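Local structure of extracellular solute-binding protein, family 1 (Bifidobacterium longum subsp. infantis ATCC 15697, 3QUF) at residues 187-192 with 227-232; 193-198 with 292-297; 107-112 with 316-321. The protein probably captures a small solute, perhaps a sugar, outside the cell and hands it to an ABC importer, as other family 1 binding proteins do. All coordinates share one frame; numbering follows the deposited sequence.

Contact 1: residues 187-192 with 227-232; sequences AGSFTG and KRWEAA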
loop_
_atom_site.group_PDB
_atom_site.type_symbol
_atom_site.label_atom_id
_atom_site.label_comp_id
_atom_site.label_asym_id
_atom_site.label_seq_id
_atom_site.Cartn_x
_atom_site.Cartn_y
_atom_site.Cartn_z
ATOM N N ALA A 187 0.224 -2.566 -11.813
ATOM C CA ALA A 187 0.410 -3.978 -11.524
ATOM C C ALA A 187 1.216 -4.183 -10.254
ATOM O O ALA A 187 2.286 -3.589 -10.069
ATOM C CB ALA A 187 1.110 -4.705 -12.700
ATOM N N GLY A 188 0.712 -5.049 -9.392
ATOM C CA GLY A 188 1.424 -5.394 -8.160
ATOM C C GLY A 188 2.780 -6.063 -8.418
ATOM O O GLY A 188 3.746 -5.814 -7.707
ATOM N N SER A 189 2.865 -6.912 -9.426
ATOM C CA SER A 189 4.154 -7.570 -9.749
ATOM C C SER A 189 5.216 -6.562 -10.181
ATOM O O SER A 189 6.382 -6.649 -9.793
ATOM C CB SER A 189 3.966 -8.666 -10.847
ATOM O OG SER A 189 3.443 -8.142 -12.078
ATOM N N PHE A 190 4.815 -5.620 -11.027
ATOM C CA PHE A 190 5.693 -4.557 -11.445
ATOM C C PHE A 190 6.140 -3.745 -10.237
ATOM O O PHE A 190 7.312 -3.426 -10.105
ATOM C CB PHE A 190 5.003 -3.618 -12.450
ATOM C CG PHE A 190 5.842 -2.446 -12.808
ATOM C CD1 PHE A 190 6.861 -2.549 -13.762
ATOM C CD2 PHE A 190 5.671 -1.240 -12.139
ATOM C CE1 PHE A 190 7.658 -1.474 -14.054
ATOM C CE2 PHE A 190 6.487 -0.158 -12.444
ATOM C CZ PHE A 190 7.477 -0.289 -13.397
ATOM N N THR A 191 5.197 -3.413 -9.355
ATOM C CA THR A 191 5.545 -2.592 -8.186
ATOM C C THR A 191 6.548 -3.332 -7.307
ATOM O O THR A 191 7.496 -2.716 -6.796
ATOM C CB THR A 191 4.299 -2.187 -7.421
ATOM O OG1 THR A 191 3.468 -1.427 -8.320
ATOM C CG2 THR A 191 4.634 -1.338 -6.199
ATOM N N GLY A 192 6.353 -4.640 -7.146
ATOM C CA GLY A 192 7.298 -5.461 -6.375
ATOM C C GLY A 192 8.686 -5.475 -6.977
ATOM O O GLY A 192 9.704 -5.432 -6.269
ATOM N N LYS A 227 11.789 -2.956 -18.572
ATOM C CA LYS A 227 12.508 -3.883 -19.466
ATOM C C LYS A 227 12.431 -5.309 -18.942
ATOM O O LYS A 227 12.233 -6.260 -19.713
ATOM C CB LYS A 227 13.978 -3.494 -19.649
ATOM C CG LYS A 227 14.247 -2.288 -20.531
ATOM C CD LYS A 227 15.749 -2.249 -20.958
ATOM C CE LYS A 227 16.173 -0.927 -21.644
ATOM N NZ LYS A 227 15.237 -0.435 -22.690
ATOM N N ARG A 228 12.633 -5.475 -17.637
ATOM C CA ARG A 228 12.599 -6.795 -17.042
ATOM C C ARG A 228 11.168 -7.308 -16.969
ATOM O O ARG A 228 10.895 -8.488 -17.225
ATOM C CB ARG A 228 13.273 -6.793 -15.678
ATOM C CG ARG A 228 14.745 -6.401 -15.733
ATOM C CD ARG A 228 15.545 -7.302 -16.722
ATOM N NE ARG A 228 15.365 -8.723 -16.408
ATOM C CZ ARG A 228 15.265 -9.720 -17.296
ATOM N NH1 ARG A 228 15.291 -9.487 -18.587
ATOM N NH2 ARG A 228 15.101 -10.976 -16.876
ATOM N N TRP A 229 10.242 -6.411 -16.680
ATOM C CA TRP A 229 8.818 -6.774 -16.686
ATOM C C TRP A 229 8.370 -7.142 -18.115
ATOM O O TRP A 229 7.686 -8.148 -18.290
ATOM C CB TRP A 229 7.971 -5.619 -16.091
ATOM C CG TRP A 229 6.641 -6.014 -15.549
ATOM C CD1 TRP A 229 6.396 -6.726 -14.442
ATOM C CD2 TRP A 229 5.362 -5.695 -16.113
ATOM N NE1 TRP A 229 5.036 -6.871 -14.250
ATOM C CE2 TRP A 229 4.383 -6.230 -15.255
ATOM C CE3 TRP A 229 4.953 -4.978 -17.233
ATOM C CZ2 TRP A 229 3.026 -6.118 -15.501
ATOM C CZ3 TRP A 229 3.601 -4.844 -17.463
ATOM C CH2 TRP A 229 2.652 -5.426 -16.606
ATOM N N GLU A 230 8.781 -6.370 -19.124
ATOM C CA GLU A 230 8.470 -6.656 -20.541
ATOM C C GLU A 230 9.028 -8.049 -20.921
ATOM O O GLU A 230 8.388 -8.816 -21.655
ATOM C CB GLU A 230 9.038 -5.556 -21.461
ATOM C CG GLU A 230 8.768 -5.753 -22.967
ATOM C CD GLU A 230 9.471 -4.718 -23.863
ATOM O OE1 GLU A 230 10.305 -3.931 -23.362
ATOM O OE2 GLU A 230 9.205 -4.698 -25.084
ATOM N N ALA A 231 10.216 -8.377 -20.415
ATOM C CA ALA A 231 10.853 -9.665 -20.732
ATOM C C ALA A 231 9.986 -10.844 -20.287
ATOM O O ALA A 231 9.933 -11.867 -20.978
ATOM C CB ALA A 231 12.255 -9.765 -20.097
ATOM N N ALA A 232 9.304 -10.713 -19.140
ATOM C CA ALA A 232 8.373 -11.747 -18.697
ATOM C C ALA A 232 7.176 -11.825 -19.635
ATOM O O ALA A 232 6.678 -12.901 -19.878
ATOM C CB ALA A 232 7.904 -11.524 -17.239
#

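Contact 2: residues 193-198 with 292-297; sequences LLASYY and GQWING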
loop_
_atom_site.group_PDB
_atom_site.type_symbol
_atom_site.label_atom_id
_atom_site.label_comp_id
_atom_site.label_asym_id
_atom_site.label_seq_id
_atom_site.Cartn_x
_atom_site.Cartn_y
_atom_site.Cartn_z
ATOM N N LEU A 193 8.747 -5.508 -8.305
ATOM C CA LEU A 193 10.008 -5.504 -9.011
ATOM C C LEU A 193 10.691 -4.150 -8.916
ATOM O O LEU A 193 11.889 -4.067 -8.691
ATOM C CB LEU A 193 9.761 -5.933 -10.458
ATOM C CG LEU A 193 10.999 -6.268 -11.284
ATOM C CD1 LEU A 193 11.745 -7.460 -10.673
ATOM C CD2 LEU A 193 10.593 -6.543 -12.752
ATOM N N LEU A 194 9.905 -3.087 -9.048
ATOM C CA LEU A 194 10.354 -1.724 -8.846
ATOM C C LEU A 194 10.909 -1.530 -7.435
ATOM O O LEU A 194 12.004 -0.918 -7.270
ATOM C CB LEU A 194 9.201 -0.748 -9.116
ATOM C CG LEU A 194 9.537 0.714 -8.930
ATOM C CD1 LEU A 194 10.546 1.218 -9.976
ATOM C CD2 LEU A 194 8.220 1.596 -8.916
ATOM N N ALA A 195 10.200 -2.073 -6.443
ATOM C CA ALA A 195 10.570 -1.917 -5.046
ATOM C C ALA A 195 11.957 -2.543 -4.852
ATOM O O ALA A 195 12.823 -1.965 -4.210
ATOM C CB ALA A 195 9.546 -2.561 -4.128
ATOM N N SER A 196 12.161 -3.697 -5.463
ATOM C CA SER A 196 13.461 -4.379 -5.386
ATOM C C SER A 196 14.543 -3.602 -6.083
ATOM O O SER A 196 15.662 -3.483 -5.568
ATOM C CB SER A 196 13.331 -5.760 -5.975
ATOM O OG SER A 196 14.577 -6.464 -6.049
ATOM N N TYR A 197 14.260 -3.110 -7.284
ATOM C CA TYR A 197 15.201 -2.255 -8.009
ATOM C C TYR A 197 15.771 -1.166 -7.144
ATOM O O TYR A 197 16.974 -0.932 -7.164
ATOM C CB TYR A 197 14.542 -1.654 -9.277
ATOM C CG TYR A 197 15.304 -0.546 -9.946
ATOM C CD1 TYR A 197 16.289 -0.824 -10.886
ATOM C CD2 TYR A 197 15.016 0.779 -9.669
ATOM C CE1 TYR A 197 16.974 0.177 -11.504
ATOM C CE2 TYR A 197 15.708 1.809 -10.319
ATOM C CZ TYR A 197 16.687 1.478 -11.231
ATOM O OH TYR A 197 17.381 2.493 -11.858
ATOM N N TYR A 198 14.912 -0.516 -6.370
ATOM C CA TYR A 198 15.324 0.527 -5.472
ATOM C C TYR A 198 15.935 0.001 -4.182
ATOM O O TYR A 198 16.973 0.523 -3.708
ATOM C CB TYR A 198 14.112 1.396 -5.137
ATOM C CG TYR A 198 13.593 2.309 -6.217
ATOM C CD1 TYR A 198 14.449 3.179 -6.906
ATOM C CD2 TYR A 198 12.233 2.377 -6.482
ATOM C CE1 TYR A 198 13.965 4.085 -7.826
ATOM C CE2 TYR A 198 11.747 3.300 -7.414
ATOM C CZ TYR A 198 12.606 4.169 -8.053
ATOM O OH TYR A 198 12.120 5.101 -8.966
ATOM N N GLY A 292 16.880 -9.896 -2.549
ATOM C CA GLY A 292 16.382 -8.567 -2.932
ATOM C C GLY A 292 14.864 -8.480 -3.027
ATOM O O GLY A 292 14.341 -7.580 -3.686
ATOM N N GLN A 293 14.169 -9.415 -2.381
ATOM C CA GLN A 293 12.699 -9.476 -2.487
ATOM C C GLN A 293 11.971 -8.437 -1.635
ATOM O O GLN A 293 12.401 -8.109 -0.509
ATOM C CB GLN A 293 12.155 -10.862 -2.160
ATOM C CG GLN A 293 12.769 -12.014 -2.938
ATOM C CD GLN A 293 14.128 -12.419 -2.413
ATOM O OE1 GLN A 293 14.506 -12.101 -1.263
ATOM N NE2 GLN A 293 14.895 -13.131 -3.265
ATOM N N TRP A 294 10.876 -7.919 -2.200
ATOM C CA TRP A 294 9.964 -6.980 -1.539
ATOM C C TRP A 294 8.526 -7.506 -1.630
ATOM O O TRP A 294 8.210 -8.367 -2.438
ATOM C CB TRP A 294 10.062 -5.585 -2.182
ATOM C CG TRP A 294 11.285 -4.840 -1.738
ATOM C CD1 TRP A 294 12.567 -5.227 -1.938
ATOM C CD2 TRP A 294 11.340 -3.667 -0.948
ATOM N NE1 TRP A 294 13.431 -4.384 -1.307
ATOM C CE2 TRP A 294 12.710 -3.392 -0.707
ATOM C CE3 TRP A 294 10.379 -2.822 -0.390
ATOM C CZ2 TRP A 294 13.129 -2.291 0.033
ATOM C CZ3 TRP A 294 10.797 -1.727 0.312
ATOM C CH2 TRP A 294 12.184 -1.492 0.555
ATOM N N ILE A 295 7.654 -6.943 -0.796
ATOM C CA ILE A 295 6.220 -7.165 -0.905
ATOM C C ILE A 295 5.546 -5.842 -1.250
ATOM O O ILE A 295 6.146 -4.766 -1.200
ATOM C CB ILE A 295 5.616 -7.823 0.357
ATOM C CG1 ILE A 295 5.694 -6.886 1.562
ATOM C CG2 ILE A 295 6.298 -9.162 0.624
ATOM C CD1 ILE A 295 5.091 -7.424 2.828
ATOM N N ASN A 296 4.299 -5.932 -1.662
ATOM C CA ASN A 296 3.496 -4.749 -1.803
ATOM C C ASN A 296 2.992 -4.326 -0.412
ATOM O O ASN A 296 2.676 -5.145 0.457
ATOM C CB ASN A 296 2.213 -5.001 -2.628
ATOM C CG ASN A 296 2.426 -5.324 -4.127
ATOM O OD1 ASN A 296 1.500 -5.874 -4.756
ATOM N ND2 ASN A 296 3.581 -5.004 -4.710
ATOM N N GLY A 297 2.784 -3.034 -0.239
ATOM C CA GLY A 297 2.078 -2.569 0.935
ATOM C C GLY A 297 2.204 -1.077 1.106
ATOM O O GLY A 297 2.955 -0.390 0.401
#

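Contact 3: residues 107-112 with 316-321; sequences SGEDFL and AAKKFL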
loop_
_atom_site.group_PDB
_atom_site.type_symbol
_atom_site.label_atom_id
_atom_site.label_comp_id
_atom_site.label_asym_id
_atom_site.label_seq_id
_atom_site.Cartn_x
_atom_site.Cartn_y
_atom_site.Cartn_z
ATOM N N SER A 107 5.896 16.845 14.523
ATOM C CA SER A 107 7.286 16.371 14.608
ATOM C C SER A 107 7.701 16.217 16.077
ATOM O O SER A 107 7.466 17.101 16.889
ATOM C CB SER A 107 8.238 17.358 13.939
ATOM O OG SER A 107 7.904 17.578 12.590
ATOM N N GLY A 108 8.328 15.095 16.374
ATOM C CA GLY A 108 8.948 14.867 17.689
ATOM C C GLY A 108 7.994 14.473 18.806
ATOM O O GLY A 108 8.420 14.313 19.952
ATOM N N GLU A 109 6.694 14.409 18.512
ATOM C CA GLU A 109 5.746 14.122 19.579
ATOM C C GLU A 109 5.964 12.697 20.105
ATOM O O GLU A 109 6.271 11.758 19.348
ATOM C CB GLU A 109 4.301 14.289 19.117
ATOM C CG GLU A 109 3.880 15.728 18.909
ATOM C CD GLU A 109 3.628 16.540 20.187
ATOM O OE1 GLU A 109 3.550 15.954 21.291
ATOM O OE2 GLU A 109 3.452 17.781 20.080
ATOM N N ASP A 110 5.824 12.539 21.415
ATOM C CA ASP A 110 6.079 11.236 22.041
ATOM C C ASP A 110 5.103 10.158 21.563
ATOM O O ASP A 110 5.435 8.965 21.572
ATOM C CB ASP A 110 5.988 11.349 23.576
ATOM C CG ASP A 110 7.130 12.107 24.187
ATOM O OD1 ASP A 110 8.191 12.302 23.544
ATOM O OD2 ASP A 110 6.966 12.480 25.368
ATOM N N PHE A 111 3.893 10.540 21.158
ATOM C CA PHE A 111 2.928 9.579 20.674
ATOM C C PHE A 111 3.298 8.908 19.337
ATOM O O PHE A 111 2.675 7.926 18.923
ATOM C CB PHE A 111 1.496 10.168 20.642
ATOM C CG PHE A 111 1.293 11.352 19.699
ATOM C CD1 PHE A 111 1.225 11.189 18.324
ATOM C CD2 PHE A 111 1.085 12.612 20.216
ATOM C CE1 PHE A 111 1.027 12.259 17.495
ATOM C CE2 PHE A 111 0.862 13.673 19.404
ATOM C CZ PHE A 111 0.826 13.515 18.038
ATOM N N LEU A 112 4.343 9.410 18.673
ATOM C CA LEU A 112 4.877 8.781 17.482
ATOM C C LEU A 112 5.800 7.608 17.774
ATOM O O LEU A 112 6.151 6.870 16.875
ATOM C CB LEU A 112 5.637 9.773 16.624
ATOM C CG LEU A 112 4.912 11.049 16.219
ATOM C CD1 LEU A 112 5.899 11.983 15.510
ATOM C CD2 LEU A 112 3.685 10.718 15.358
ATOM N N ALA A 316 -6.170 17.699 23.511
ATOM C CA ALA A 316 -7.090 16.578 23.550
ATOM C C ALA A 316 -6.899 15.677 22.317
ATOM O O ALA A 316 -6.971 14.444 22.421
ATOM C CB ALA A 316 -8.560 17.073 23.639
ATOM N N ALA A 317 -6.715 16.281 21.154
ATOM C CA ALA A 317 -6.468 15.538 19.915
ATOM C C ALA A 317 -5.188 14.717 19.986
ATOM O O ALA A 317 -5.146 13.568 19.510
ATOM C CB ALA A 317 -6.493 16.505 18.703
ATOM N N LYS A 318 -4.160 15.275 20.619
ATOM C CA LYS A 318 -2.929 14.527 20.841
ATOM C C LYS A 318 -3.191 13.289 21.725
ATOM O O LYS A 318 -2.560 12.240 21.511
ATOM C CB LYS A 318 -1.851 15.406 21.455
ATOM C CG LYS A 318 -1.335 16.441 20.461
ATOM C CD LYS A 318 -0.274 17.368 21.083
ATOM C CE LYS A 318 0.226 18.431 20.131
ATOM N NZ LYS A 318 1.109 19.408 20.846
ATOM N N LYS A 319 -4.076 13.421 22.715
ATOM C CA LYS A 319 -4.454 12.236 23.520
ATOM C C LYS A 319 -5.151 11.162 22.681
ATOM O O LYS A 319 -4.965 9.970 22.909
ATOM C CB LYS A 319 -5.326 12.636 24.712
ATOM C CG LYS A 319 -4.548 13.336 25.803
ATOM C CD LYS A 319 -5.442 13.573 27.028
ATOM C CE LYS A 319 -4.705 14.267 28.178
ATOM N NZ LYS A 319 -5.447 14.083 29.481
ATOM N N PHE A 320 -5.946 11.567 21.695
ATOM C CA PHE A 320 -6.568 10.622 20.792
ATOM C C PHE A 320 -5.544 9.902 19.905
ATOM O O PHE A 320 -5.547 8.672 19.820
ATOM C CB PHE A 320 -7.623 11.285 19.928
ATOM C CG PHE A 320 -8.340 10.323 19.035
ATOM C CD1 PHE A 320 -9.219 9.386 19.552
ATOM C CD2 PHE A 320 -8.111 10.333 17.670
ATOM C CE1 PHE A 320 -9.846 8.499 18.719
ATOM C CE2 PHE A 320 -8.774 9.472 16.829
ATOM C CZ PHE A 320 -9.626 8.550 17.330
ATOM N N LEU A 321 -4.585 10.656 19.357
ATOM C CA LEU A 321 -3.499 10.035 18.569
ATOM C C LEU A 321 -2.668 9.100 19.423
ATOM O O LEU A 321 -2.301 8.010 18.971
ATOM C CB LEU A 321 -2.667 11.096 17.847
ATOM C CG LEU A 321 -3.233 11.480 16.454
ATOM C CD1 LEU A 321 -4.529 12.138 16.468
ATOM C CD2 LEU A 321 -2.221 12.391 15.698
HETATM O O HOH W 1 2.812 17.776 23.046
#

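Contact 1: residues 187-192 with 227-232
Ala187, in the N-cap position of helix 188-199, lays its CB 3.7 Å from Trp229 CZ2, an oblique apolar contact with the indole. Ser189 meets the same indole at its rim. Its OG accepts a hydrogen bond from Trp229 NE1 at 3.0 Å, nearly straight at 169° and in the indole plane, so the buried indole N-H is satisfied by Ser189, whose hydroxyl is also hydrogen-bonded to Glu180 OE1. Phe190 works on the face instead: its CB sits 3.8 Å from the centroid of the Trp229 five-membered ring, a CH-pi contact. With CG anti to the backbone N (chi1 175°), the phenyl stands across the indole and turns the edge at Phe190 CD1 toward Trp229 CG, an edge-to-face pair with planes at 83°. Beyond the contact, Phe190 stacks on Phe226, one turn earlier in helix 223-234. Trp229 thus bridges helix 223-234 to the start of helix 188-199, while Gln387 and Val391 of helix 376-391 also touch the indole and helix 160-172 packs against Arg228, Ala231 and Ala232.

Contact 2: residues 193-198 with 292-297
Gly292 offers its carbonyl O to the side chain of Ser196, whose OG donates a short hydrogen bond of 2.6 Å. The hydroxyl approaches tilted 29° from the carbonyl plane, with a C=O...OG angle of 139°. Ser196 has OG anti to its own backbone N (chi1 175°), which directs the hydroxyl toward the turn before the strand; the same OG is also hydrogen-bonded to Tyr287 N, so one serine ties two points of the loop before strand 295-305 to helix 188-199. Two residues on from Gly292, Trp294 supplies the apolar half of the contact. Its CB meets Ala195 CB at 3.6 Å, and the same methyl lies 3.7 Å from Trp294 CG, close to where the side chain leaves the backbone. The indole then lies along the helix backbone: Ala195 O and Ser196 N are over one face, the oxygen 3.7 Å above the ring plane and toward its rim, and Ser196 CA is 3.7 Å from Trp294 CD1. An alanine and a serine in succession keep this helix surface low, and the broad ring lies close to the main chain itself. CG of Trp294 is anti to its carbonyl carbon, which carries the ring to the helix side. The backbone of Trp294 is hydrogen-bonded to Phe284. Past it the chain enters strand 295-305, where Ile295 turns away to helix 355-362 and pairs with strand 367-368, whose Tyr368 also touches Ala195, while Asn296 is joined through its backbone to Gly139 of strand 135-144.

Contact 3: residues 107-112 with 316-321
Phe111 lies with one face under Leu321, whose CB stands 4.1 Å from the ring centroid and 20° off the normal, a CH-pi contact; Leu321 CD2 reaches Phe111 CE1 at 3.7 Å. On the opposite face the ring carries Glu109 CB from its own segment, so the phenyl is held between the two. With CG between the backbone N and the carbonyl carbon (chi1 63°), the ring is swung toward helix 311-324. The Lys318 side chain crosses that of Phe111 at about a right angle, Lys318 CG 3.7 Å from Phe111 CE2, then runs extended to Glu109. There Lys318 NZ forms a salt bridge and hydrogen bond with Glu109 OE2 at 3.0 Å, meeting that oxygen from above the carboxylate plane, 41° out of it. A water donates to Glu109 OE1 at 2.6 Å and accepts from Lys318 NZ at 3.2 Å, closing a second path between the charges. With an alanine at this position the Glu109 carboxylate would probably lose its positive mate, and Phe111 CE2 the methylene CG beside it. The contact therefore joins an apolar inner layer, continued by Met132 and Ile305 against Leu321, to a partly exposed ion pair that probably fixes the 107-112 loop to the helix electrostatically.

Contacts 1 and 2 are neighbours with centres 11 Å apart, and both use helix 188-199: contact 1 joins its start to helix 223-234, contact 2 its later part to the approach to strand 295-305. They touch directly, Asn296 ND2 lying 3.1 Å from Gly188 O, a probable hydrogen bond from the strand to the helix start. Contact 3 lies far off, about 40 Å from contact 1 and 31 Å from contact 2 between centres, and contacts 1 and 3 are on opposite sides of the chain's centre. Strand 295-305 leads into helix 311-324, linking contacts 2 and 3 along the chain. The separation is consistent with the two lobes of a solute-binding protein, whose ligand cleft usually lies between them.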